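1,4-dihydroxy-2-naphthoyl-CoA hydrolase (Prochlorococcus marinus, PDB 2HX5) probably hydrolyses 1,4-dihydroxy-2-naphthoyl-CoA to 1,4-dihydroxy-2-naphthoate and CoA, a step in the biosynthesis of phylloquinone (vitamin K1). Local coordinates at residues 28-40 / 104-118. Numbering follows the deposited sequence. Where two conformers were deposited one is given.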
ATOM      1  N   HIS A  28       7.967   5.426   1.979  1.00 14.66           N
ATOM      2  CA  HIS A  28       8.187   4.039   1.589  1.00 15.54           C
ATOM      3  C   HIS A  28       7.705   3.720   0.185  1.00 16.36           C
ATOM      4  O   HIS A  28       8.095   2.690  -0.360  1.00 15.81           O
ATOM      5  CB  HIS A  28       7.616   3.041   2.623  1.00 18.27           C
ATOM      6  CG  HIS A  28       6.159   3.158   2.877  1.00 20.65           C
ATOM      7  ND1 HIS A  28       5.232   2.734   1.954  1.00 25.54           N
ATOM      8  CD2 HIS A  28       5.467   3.506   3.985  1.00 19.53           C
ATOM      9  CE1 HIS A  28       4.020   2.909   2.454  1.00 25.06           C
ATOM     10  NE2 HIS A  28       4.138   3.335   3.693  1.00 24.87           N
ATOM     11  N   GLN A  29       6.900   4.577  -0.409  1.00 15.98           N
ATOM     12  CA  GLN A  29       6.454   4.359  -1.786  1.00 14.55           C
ATOM     13  C   GLN A  29       7.615   4.270  -2.743  1.00 13.66           C
ATOM     14  O   GLN A  29       7.574   3.631  -3.786  1.00 15.18           O
ATOM     15  CB  GLN A  29       5.549   5.508  -2.257  1.00 17.28           C
ATOM     16  CG  GLN A  29       4.239   5.565  -1.530  1.00 18.13           C
ATOM     17  CD  GLN A  29       3.267   4.543  -2.024  1.00 22.05           C
ATOM     18  OE1 GLN A  29       3.524   3.833  -2.995  1.00 27.64           O
ATOM     19  NE2 GLN A  29       2.126   4.483  -1.394  1.00 23.03           N
ATOM     20  N   LEU A  30       8.697   4.975  -2.379  1.00 13.95           N
ATOM     21  CA  LEU A  30       9.893   4.942  -3.251  1.00 14.69           C
ATOM     22  C   LEU A  30      10.341   3.511  -3.521  1.00 14.41           C
ATOM     23  O   LEU A  30      10.784   3.193  -4.601  1.00 15.06           O
ATOM     24  CB  LEU A  30      11.064   5.731  -2.662  1.00 15.83           C
ATOM     25  CG  LEU A  30      12.134   6.145  -3.698  1.00 15.54           C
ATOM     26  CD1 LEU A  30      11.720   7.351  -4.485  1.00 14.87           C
ATOM     27  CD2 LEU A  30      13.525   6.382  -2.996  1.00 17.41           C
ATOM     28  N   PHE A  31      10.292   2.687  -2.485  1.00 15.19           N
ATOM     29  CA  PHE A  31      10.752   1.295  -2.639  1.00 15.44           C
ATOM     30  C   PHE A  31       9.885   0.472  -3.519  1.00 15.84           C
ATOM     31  O   PHE A  31      10.351  -0.391  -4.265  1.00 14.66           O
ATOM     32  CB  PHE A  31      10.893   0.669  -1.243  1.00 13.67           C
ATOM     33  CG  PHE A  31      12.007   1.238  -0.418  1.00 14.05           C
ATOM     34  CD1 PHE A  31      13.341   1.002  -0.757  1.00 15.56           C
ATOM     35  CD2 PHE A  31      11.716   2.006   0.674  1.00 20.62           C
ATOM     36  CE1 PHE A  31      14.358   1.538  -0.027  1.00 16.87           C
ATOM     37  CE2 PHE A  31      12.740   2.562   1.413  1.00 23.34           C
ATOM     38  CZ  PHE A  31      14.066   2.285   1.067  1.00 19.14           C
ATOM     39  N   ARG A  32       8.571   0.695  -3.415  1.00 15.56           N
ATOM     40  CA  ARG A  32       7.651   0.056  -4.357  1.00 15.81           C
ATOM     41  C   ARG A  32       7.977   0.447  -5.806  1.00 14.38           C
ATOM     42  O   ARG A  32       8.030  -0.351  -6.742  1.00 16.21           O
ATOM     43  CB  ARG A  32       6.167   0.407  -4.065  1.00 18.54           C
ATOM     44  CG  ARG A  32       5.246  -0.172  -5.136  1.00 17.70           C
ATOM     45  CD  ARG A  32       3.806   0.037  -4.682  1.00 18.33           C
ATOM     46  NE  ARG A  32       3.405   1.446  -4.733  1.00 19.51           N
ATOM     47  CZ  ARG A  32       2.995   2.092  -5.812  1.00 18.23           C
ATOM     48  NH1 ARG A  32       2.932   1.552  -7.015  1.00 19.64           N
ATOM     49  NH2 ARG A  32       2.647   3.355  -5.702  1.00 20.40           N
ATOM     50  N   TRP A  33       8.212   1.735  -6.002  1.00 14.42           N
ATOM     51  CA  TRP A  33       8.572   2.208  -7.344  1.00 13.88           C
ATOM     52  C   TRP A  33       9.857   1.554  -7.857  1.00 12.89           C
ATOM     53  O   TRP A  33      10.013   1.240  -9.050  1.00 15.45           O
ATOM     54  CB  TRP A  33       8.745   3.722  -7.395  1.00 14.03           C
ATOM     55  CG  TRP A  33       7.491   4.511  -7.028  1.00 13.79           C
ATOM     56  CD1 TRP A  33       6.241   4.048  -6.834  1.00 17.49           C
ATOM     57  CD2 TRP A  33       7.456   5.885  -6.715  1.00 14.76           C
ATOM     58  NE1 TRP A  33       5.400   5.075  -6.475  1.00 18.50           N
ATOM     59  CE2 TRP A  33       6.122   6.222  -6.385  1.00 18.86           C
ATOM     60  CE3 TRP A  33       8.432   6.888  -6.703  1.00 16.69           C
ATOM     61  CZ2 TRP A  33       5.747   7.519  -6.021  1.00 18.14           C
ATOM     62  CZ3 TRP A  33       8.049   8.159  -6.366  1.00 15.61           C
ATOM     63  CH2 TRP A  33       6.718   8.467  -6.031  1.00 16.56           C
ATOM     64  N   CYS A  34      10.830   1.397  -6.961  1.00 13.51           N
ATOM     65  CA  CYS A  34      12.061   0.704  -7.351  1.00 17.04           C
ATOM     66  C   CYS A  34      11.815  -0.719  -7.791  1.00 14.20           C
ATOM     67  O   CYS A  34      12.211  -1.149  -8.874  1.00 15.47           O
ATOM     68  CB  CYS A  34      13.029   0.692  -6.190  1.00 14.82           C
ATOM     69  SG  CYS A  34      13.787   2.276  -5.712  1.00 17.45           S
ATOM     70  N   HIS A  35      11.073  -1.456  -6.980  1.00 14.23           N
ATOM     71  CA  HIS A  35      10.814  -2.842  -7.293  1.00 15.18           C
ATOM     72  C   HIS A  35      10.055  -2.962  -8.605  1.00 13.86           C
ATOM     73  O   HIS A  35      10.370  -3.780  -9.491  1.00 14.45           O
ATOM     74  CB  HIS A  35      10.093  -3.535  -6.151  1.00 16.03           C
ATOM     75  CG  HIS A  35      10.058  -5.042  -6.217  1.00 16.02           C
ATOM     76  ND1 HIS A  35       9.353  -5.757  -7.172  1.00 15.56           N
ATOM     77  CD2 HIS A  35      10.611  -5.956  -5.387  1.00 19.99           C
ATOM     78  CE1 HIS A  35       9.477  -7.053  -6.893  1.00 18.19           C
ATOM     79  NE2 HIS A  35      10.267  -7.195  -5.851  1.00 18.79           N
ATOM     80  N   GLU A  36       9.029  -2.118  -8.754  1.00 14.90           N
ATOM     81  CA  GLU A  36       8.279  -2.157 -10.017  1.00 15.00           C
ATOM     82  C   GLU A  36       9.138  -1.782 -11.216  1.00 15.12           C
ATOM     83  O   GLU A  36       8.984  -2.352 -12.290  1.00 15.52           O
ATOM     84  CB  GLU A  36       7.091  -1.201  -9.971  1.00 14.32           C
ATOM     85  CG  GLU A  36       6.021  -1.557  -8.971  1.00 14.48           C
ATOM     86  CD  GLU A  36       4.756  -0.706  -8.993  1.00 20.67           C
ATOM     87  OE1 GLU A  36       4.716   0.214  -9.828  1.00 24.62           O
ATOM     88  OE2 GLU A  36       3.837  -1.009  -8.203  1.00 20.36           O
ATOM     89  N   SER A  37      10.059  -0.829 -11.066  0.50 13.03           N
ATOM     90  CA  SER A  37      10.947  -0.482 -12.192  0.50 14.01           C
ATOM     91  C   SER A  37      11.929  -1.585 -12.536  0.50 15.68           C
ATOM     92  O   SER A  37      12.329  -1.735 -13.683  0.50 14.81           O
ATOM     93  CB  SER A  37      11.688   0.835 -11.955  0.50 14.93           C
ATOM     94  OG  SER A  37      12.788   0.692 -11.065  0.50 13.80           O
ATOM     95  N   TRP A  38      12.347  -2.347 -11.528  1.00 14.33           N
ATOM     96  CA  TRP A  38      13.196  -3.510 -11.744  1.00 14.41           C
ATOM     97  C   TRP A  38      12.420  -4.564 -12.578  1.00 15.47           C
ATOM     98  O   TRP A  38      12.910  -5.088 -13.576  1.00 16.23           O
ATOM     99  CB  TRP A  38      13.656  -4.079 -10.410  1.00 15.14           C
ATOM    100  CG  TRP A  38      14.323  -5.433 -10.521  1.00 16.10           C
ATOM    101  CD1 TRP A  38      15.400  -5.742 -11.263  1.00 17.30           C
ATOM    102  CD2 TRP A  38      13.944  -6.618  -9.825  1.00 16.30           C
ATOM    103  NE1 TRP A  38      15.747  -7.064 -11.075  1.00 16.96           N
ATOM    104  CE2 TRP A  38      14.859  -7.633 -10.195  1.00 19.17           C
ATOM    105  CE3 TRP A  38      12.931  -6.925  -8.912  1.00 17.20           C
ATOM    106  CZ2 TRP A  38      14.749  -8.975  -9.711  1.00 17.25           C
ATOM    107  CZ3 TRP A  38      12.873  -8.201  -8.394  1.00 19.12           C
ATOM    108  CH2 TRP A  38      13.760  -9.214  -8.808  1.00 21.09           C
ATOM    109  N   GLU A  39      11.169  -4.830 -12.180  1.00 14.39           N
ATOM    110  CA  GLU A  39      10.328  -5.738 -12.967  1.00 14.15           C
ATOM    111  C   GLU A  39      10.174  -5.216 -14.395  1.00 13.45           C
ATOM    112  O   GLU A  39      10.242  -5.973 -15.360  1.00 15.07           O
ATOM    113  CB  GLU A  39       8.951  -5.882 -12.301  1.00 15.23           C
ATOM    114  CG  GLU A  39       8.995  -6.491 -10.921  1.00 14.92           C
ATOM    115  CD  GLU A  39       7.644  -6.440 -10.219  1.00 15.41           C
ATOM    116  OE1 GLU A  39       6.727  -7.189 -10.654  1.00 17.53           O
ATOM    117  OE2 GLU A  39       7.545  -5.642  -9.257  1.00 17.88           O
ATOM    118  N   GLU A  40       9.886  -3.917 -14.544  1.00 13.57           N
ATOM    119  CA  GLU A  40       9.762  -3.276 -15.875  1.00 14.90           C
ATOM    120  C   GLU A  40      11.021  -3.415 -16.705  1.00 14.03           C
ATOM    121  O   GLU A  40      10.965  -3.663 -17.928  1.00 15.13           O
ATOM    122  CB  GLU A  40       9.400  -1.789 -15.763  1.00 15.04           C
ATOM    123  CG  GLU A  40       9.008  -1.207 -17.064  1.00 16.68           C
ATOM    124  CD  GLU A  40       8.631   0.266 -16.972  1.00 22.65           C
ATOM    125  OE1 GLU A  40       8.570   0.820 -15.857  1.00 29.71           O
ATOM    126  OE2 GLU A  40       8.434   0.890 -18.050  1.00 25.88           O
ATOM    127  N   PHE A 104      18.980   2.888  -7.959  1.00 13.50           N
ATOM    128  CA  PHE A 104      17.914   3.582  -8.614  1.00 14.64           C
ATOM    129  C   PHE A 104      18.113   5.052  -8.353  1.00 14.27           C
ATOM    130  O   PHE A 104      18.171   5.482  -7.185  1.00 15.72           O
ATOM    131  CB  PHE A 104      16.578   3.159  -8.003  1.00 14.46           C
ATOM    132  CG  PHE A 104      16.297   1.671  -8.065  1.00 13.80           C
ATOM    133  CD1 PHE A 104      16.769   0.794  -7.114  1.00 14.49           C
ATOM    134  CD2 PHE A 104      15.547   1.159  -9.127  1.00 16.33           C
ATOM    135  CE1 PHE A 104      16.502  -0.561  -7.176  1.00 14.70           C
ATOM    136  CE2 PHE A 104      15.278  -0.174  -9.169  1.00 14.49           C
ATOM    137  CZ  PHE A 104      15.751  -1.037  -8.187  1.00 16.02           C
ATOM    138  N   GLU A 105      18.164   5.867  -9.402  1.00 13.17           N
ATOM    139  CA  GLU A 105      18.252   7.322  -9.241  1.00 14.05           C
ATOM    140  C   GLU A 105      16.969   7.962  -9.803  1.00 16.08           C
ATOM    141  O   GLU A 105      16.585   7.638 -10.943  1.00 17.13           O
ATOM    142  CB  GLU A 105      19.470   7.812 -10.012  1.00 17.99           C
ATOM    143  CG  GLU A 105      19.685   9.230  -9.988  1.00 20.11           C
ATOM    144  CD  GLU A 105      20.884   9.628 -10.870  1.00 29.63           C
ATOM    145  OE1 GLU A 105      21.966   9.062 -10.687  1.00 30.69           O
ATOM    146  OE2 GLU A 105      20.701  10.465 -11.765  1.00 43.93           O
ATOM    147  N   PHE A 106      16.314   8.829  -9.037  1.00 15.21           N
ATOM    148  CA  PHE A 106      15.057   9.465  -9.440  1.00 15.66           C
ATOM    149  C   PHE A 106      15.311  10.915  -9.683  1.00 16.62           C
ATOM    150  O   PHE A 106      15.796  11.613  -8.757  1.00 16.95           O
ATOM    151  CB  PHE A 106      14.041   9.359  -8.313  1.00 15.52           C
ATOM    152  CG  PHE A 106      13.578   7.964  -8.042  1.00 14.89           C
ATOM    153  CD1 PHE A 106      14.346   7.133  -7.259  1.00 16.04           C
ATOM    154  CD2 PHE A 106      12.354   7.481  -8.545  1.00 15.58           C
ATOM    155  CE1 PHE A 106      13.947   5.840  -7.007  1.00 17.47           C
ATOM    156  CE2 PHE A 106      11.926   6.184  -8.270  1.00 16.92           C
ATOM    157  CZ  PHE A 106      12.735   5.351  -7.510  1.00 17.69           C
ATOM    158  N   ARG A 107      15.047  11.391 -10.907  0.50 17.46           N
ATOM    159  CA  ARG A 107      15.243  12.795 -11.235  0.50 15.97           C
ATOM    160  C   ARG A 107      13.891  13.437 -11.534  0.50 16.19           C
ATOM    161  O   ARG A 107      12.989  12.789 -12.047  0.50 15.61           O
ATOM    162  CB  ARG A 107      16.158  12.974 -12.458  0.50 16.49           C
ATOM    163  CG  ARG A 107      17.641  12.859 -12.157  0.50 17.45           C
ATOM    164  CD  ARG A 107      18.546  13.099 -13.378  0.50 18.35           C
ATOM    165  NE  ARG A 107      19.929  12.673 -13.110  0.50 20.33           N
ATOM    166  CZ  ARG A 107      20.911  13.453 -12.673  0.50 22.95           C
ATOM    167  NH1 ARG A 107      20.731  14.760 -12.499  0.50 21.00           N
ATOM    168  NH2 ARG A 107      22.118  12.919 -12.453  0.50 22.89           N
ATOM    169  N   CYS A 108      13.750  14.710 -11.198  1.00 19.20           N
ATOM    170  CA  CYS A 108      12.595  15.484 -11.578  1.00 21.29           C
ATOM    171  C   CYS A 108      13.143  16.835 -11.959  1.00 23.09           C
ATOM    172  O   CYS A 108      13.914  17.419 -11.197  1.00 21.25           O
ATOM    173  CB  CYS A 108      11.665  15.617 -10.414  1.00 20.85           C
ATOM    174  SG  CYS A 108      10.129  16.474 -10.825  1.00 27.60           S
ATOM    175  N   GLU A 109      12.758  17.285 -13.152  1.00 27.29           N
ATOM    176  CA  GLU A 109      13.266  18.528 -13.746  1.00 33.12           C
ATOM    177  C   GLU A 109      14.790  18.512 -13.685  1.00 30.26           C
ATOM    178  O   GLU A 109      15.429  19.451 -13.221  1.00 31.67           O
ATOM    179  CB  GLU A 109      12.627  19.718 -13.031  1.00 34.34           C
ATOM    180  CG  GLU A 109      11.124  19.809 -13.349  1.00 42.58           C
ATOM    181  CD  GLU A 109      10.349  20.817 -12.495  1.00 45.73           C
ATOM    182  OE1 GLU A 109      10.921  21.867 -12.113  1.00 63.03           O
ATOM    183  OE2 GLU A 109       9.157  20.553 -12.209  1.00 59.78           O
ATOM    184  N   GLU A 110      15.352  17.375 -14.106  1.00 29.97           N
ATOM    185  CA  GLU A 110      16.805  17.180 -14.204  1.00 32.30           C
ATOM    186  C   GLU A 110      17.599  17.112 -12.900  1.00 30.62           C
ATOM    187  O   GLU A 110      18.800  16.948 -12.958  1.00 33.29           O
ATOM    188  CB  GLU A 110      17.438  18.297 -15.072  1.00 36.37           C
ATOM    189  CG  GLU A 110      16.775  18.525 -16.411  1.00 47.85           C
ATOM    190  CD  GLU A 110      16.845  17.307 -17.294  1.00 58.47           C
ATOM    191  OE1 GLU A 110      17.664  16.402 -17.009  1.00 68.86           O
ATOM    192  OE2 GLU A 110      16.082  17.256 -18.283  1.00 75.10           O
ATOM    193  N   GLN A 111      16.956  17.236 -11.742  1.00 23.62           N
ATOM    194  CA  GLN A 111      17.654  17.255 -10.475  1.00 22.51           C
ATOM    195  C   GLN A 111      17.374  15.943  -9.733  1.00 17.44           C
ATOM    196  O   GLN A 111      16.293  15.435  -9.831  1.00 18.50           O
ATOM    197  CB  GLN A 111      17.153  18.406  -9.661  1.00 24.27           C
ATOM    198  CG  GLN A 111      17.518  19.763 -10.326  1.00 31.93           C
ATOM    199  CD  GLN A 111      17.483  20.913  -9.348  1.00 36.62           C
ATOM    200  OE1 GLN A 111      16.587  21.772  -9.402  1.00 53.44           O
ATOM    201  NE2 GLN A 111      18.468  20.944  -8.437  1.00 47.37           N
ATOM    202  N   ILE A 112      18.347  15.424  -9.019  1.00 18.80           N
ATOM    203  CA  ILE A 112      18.157  14.178  -8.279  1.00 18.76           C
ATOM    204  C   ILE A 112      17.286  14.449  -7.068  1.00 18.73           C
ATOM    205  O   ILE A 112      17.657  15.278  -6.224  1.00 22.92           O
ATOM    206  CB  ILE A 112      19.464  13.550  -7.813  1.00 19.90           C
ATOM    207  CG1 ILE A 112      20.326  13.146  -9.025  1.00 23.24           C
ATOM    208  CG2 ILE A 112      19.206  12.258  -6.989  1.00 21.51           C
ATOM    209  CD1 ILE A 112      21.736  12.588  -8.670  1.00 25.90           C
ATOM    210  N   ALA A 113      16.120  13.797  -6.984  1.00 16.04           N
ATOM    211  CA  ALA A 113      15.235  13.973  -5.847  1.00 14.60           C
ATOM    212  C   ALA A 113      15.420  12.865  -4.797  1.00 13.39           C
ATOM    213  O   ALA A 113      15.167  13.090  -3.624  1.00 15.59           O
ATOM    214  CB  ALA A 113      13.811  13.968  -6.318  1.00 16.81           C
ATOM    215  N   ALA A 114      15.862  11.691  -5.205  1.00 15.17           N
ATOM    216  CA  ALA A 114      16.031  10.547  -4.320  1.00 13.72           C
ATOM    217  C   ALA A 114      16.883   9.503  -5.028  1.00 15.32           C
ATOM    218  O   ALA A 114      16.961   9.448  -6.281  1.00 15.42           O
ATOM    219  CB  ALA A 114      14.660   9.952  -3.936  1.00 13.73           C
ATOM    220  N   HIS A 115      17.494   8.615  -4.250  1.00 14.64           N
ATOM    221  CA  HIS A 115      18.119   7.460  -4.822  1.00 14.96           C
ATOM    222  C   HIS A 115      18.013   6.307  -3.833  1.00 14.08           C
ATOM    223  O   HIS A 115      17.802   6.543  -2.640  1.00 15.07           O
ATOM    224  CB  HIS A 115      19.568   7.707  -5.231  1.00 15.50           C
ATOM    225  CG  HIS A 115      20.443   8.204  -4.136  1.00 16.40           C
ATOM    226  ND1 HIS A 115      21.022   7.363  -3.212  1.00 19.24           N
ATOM    227  CD2 HIS A 115      20.879   9.449  -3.841  1.00 20.46           C
ATOM    228  CE1 HIS A 115      21.800   8.082  -2.408  1.00 19.31           C
ATOM    229  NE2 HIS A 115      21.710   9.347  -2.760  1.00 19.71           N
ATOM    230  N   ALA A 116      18.106   5.079  -4.325  1.00 13.85           N
ATOM    231  CA  ALA A 116      17.892   3.907  -3.504  1.00 12.19           C
ATOM    232  C   ALA A 116      18.762   2.784  -3.996  1.00 14.25           C
ATOM    233  O   ALA A 116      19.249   2.773  -5.126  1.00 14.15           O
ATOM    234  CB  ALA A 116      16.448   3.464  -3.555  1.00 14.24           C
ATOM    235  N   LEU A 117      18.931   1.772  -3.158  1.00 14.38           N
ATOM    236  CA  LEU A 117      19.751   0.606  -3.463  1.00 15.49           C
ATOM    237  C   LEU A 117      19.015  -0.598  -2.903  1.00 15.92           C
ATOM    238  O   LEU A 117      18.570  -0.563  -1.745  1.00 15.61           O
ATOM    239  CB  LEU A 117      21.127   0.748  -2.797  1.00 14.04           C
ATOM    240  CG  LEU A 117      22.085  -0.380  -3.053  1.00 14.84           C
ATOM    241  CD1 LEU A 117      22.710  -0.253  -4.467  1.00 19.21           C
ATOM    242  CD2 LEU A 117      23.301  -0.338  -2.049  1.00 21.08           C
ATOM    243  N   ILE A 118      18.863  -1.674  -3.673  1.00 14.13           N
ATOM    244  CA  ILE A 118      18.202  -2.903  -3.275  1.00 13.33           C
ATOM    245  C   ILE A 118      19.147  -4.040  -3.582  1.00 16.76           C
ATOM    246  O   ILE A 118      19.615  -4.155  -4.714  1.00 15.44           O
ATOM    247  CB  ILE A 118      16.874  -3.109  -4.005  1.00 15.92           C
ATOM    248  CG1 ILE A 118      15.884  -2.001  -3.672  1.00 17.81           C
ATOM    249  CG2 ILE A 118      16.239  -4.467  -3.582  1.00 17.37           C
ATOM    250  CD1 ILE A 118      14.483  -2.164  -4.312  1.00 17.38           C
TER
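The CA atoms of Cys34 and Phe104 come nearest, 6.6 Å apart, where helix 29-40 lies across the hairpin of strands 104-108 and 111-118, its axis at 62° to that of the second strand. No hydrogen bond joins helix and hairpin; the interface is mostly apolar and almost wholly buried. Cys34 sits in the middle. Its CB stands over the centre of the Phe104 ring, 3.6 Å from the centroid, as a CH-pi contact. Its SG leans over the same face, 3.5 Å from Phe104 CG, in a sulfur-aromatic contact. With SG anti to the carbonyl carbon (chi1 -70°), the sulfur also makes an edge-on sulfur-aromatic contact with Phe106, lying in the ring plane 3.7 Å from CZ, and touches the methyl of Ala116. Ile118 CD1 packs on Cys34 CB. Leu30 lies over a face of Phe106, with CD1 3.6 Å from the ring centroid. Its other methyl, CD2, rests against Ala114 CB. Trp33 brings CE3 to Phe106 CE2, which lies at the edge of the indole. Ser37 OG donates to Cys34 O at 2.9 Å, and that carbonyl also accepts from Trp38 N. The same hydroxyl lies at the edge of the Phe104 ring, 3.2 Å from CE2. Replacing Phe104 by alanine is likely to leave Cys34 CB and SG without the ring face they pack on and to open a gap beside Ser37. Leu90 and Met88 of strand 85-96 continue the layer beside Phe104 and Phe106. A classic beta bulge in the second strand sets Ala113 and Ala114 together opposite Phe106. On another side of the helix, His35 ND1 bonds to Glu39 OE2; both residues line 2-ethoxyethanol pockets. A long central helix wrapped by a curved antiparallel sheet of strand order 1-3-4-5-2 marks the hotdog fold of 4-hydroxybenzoyl-CoA thioesterases.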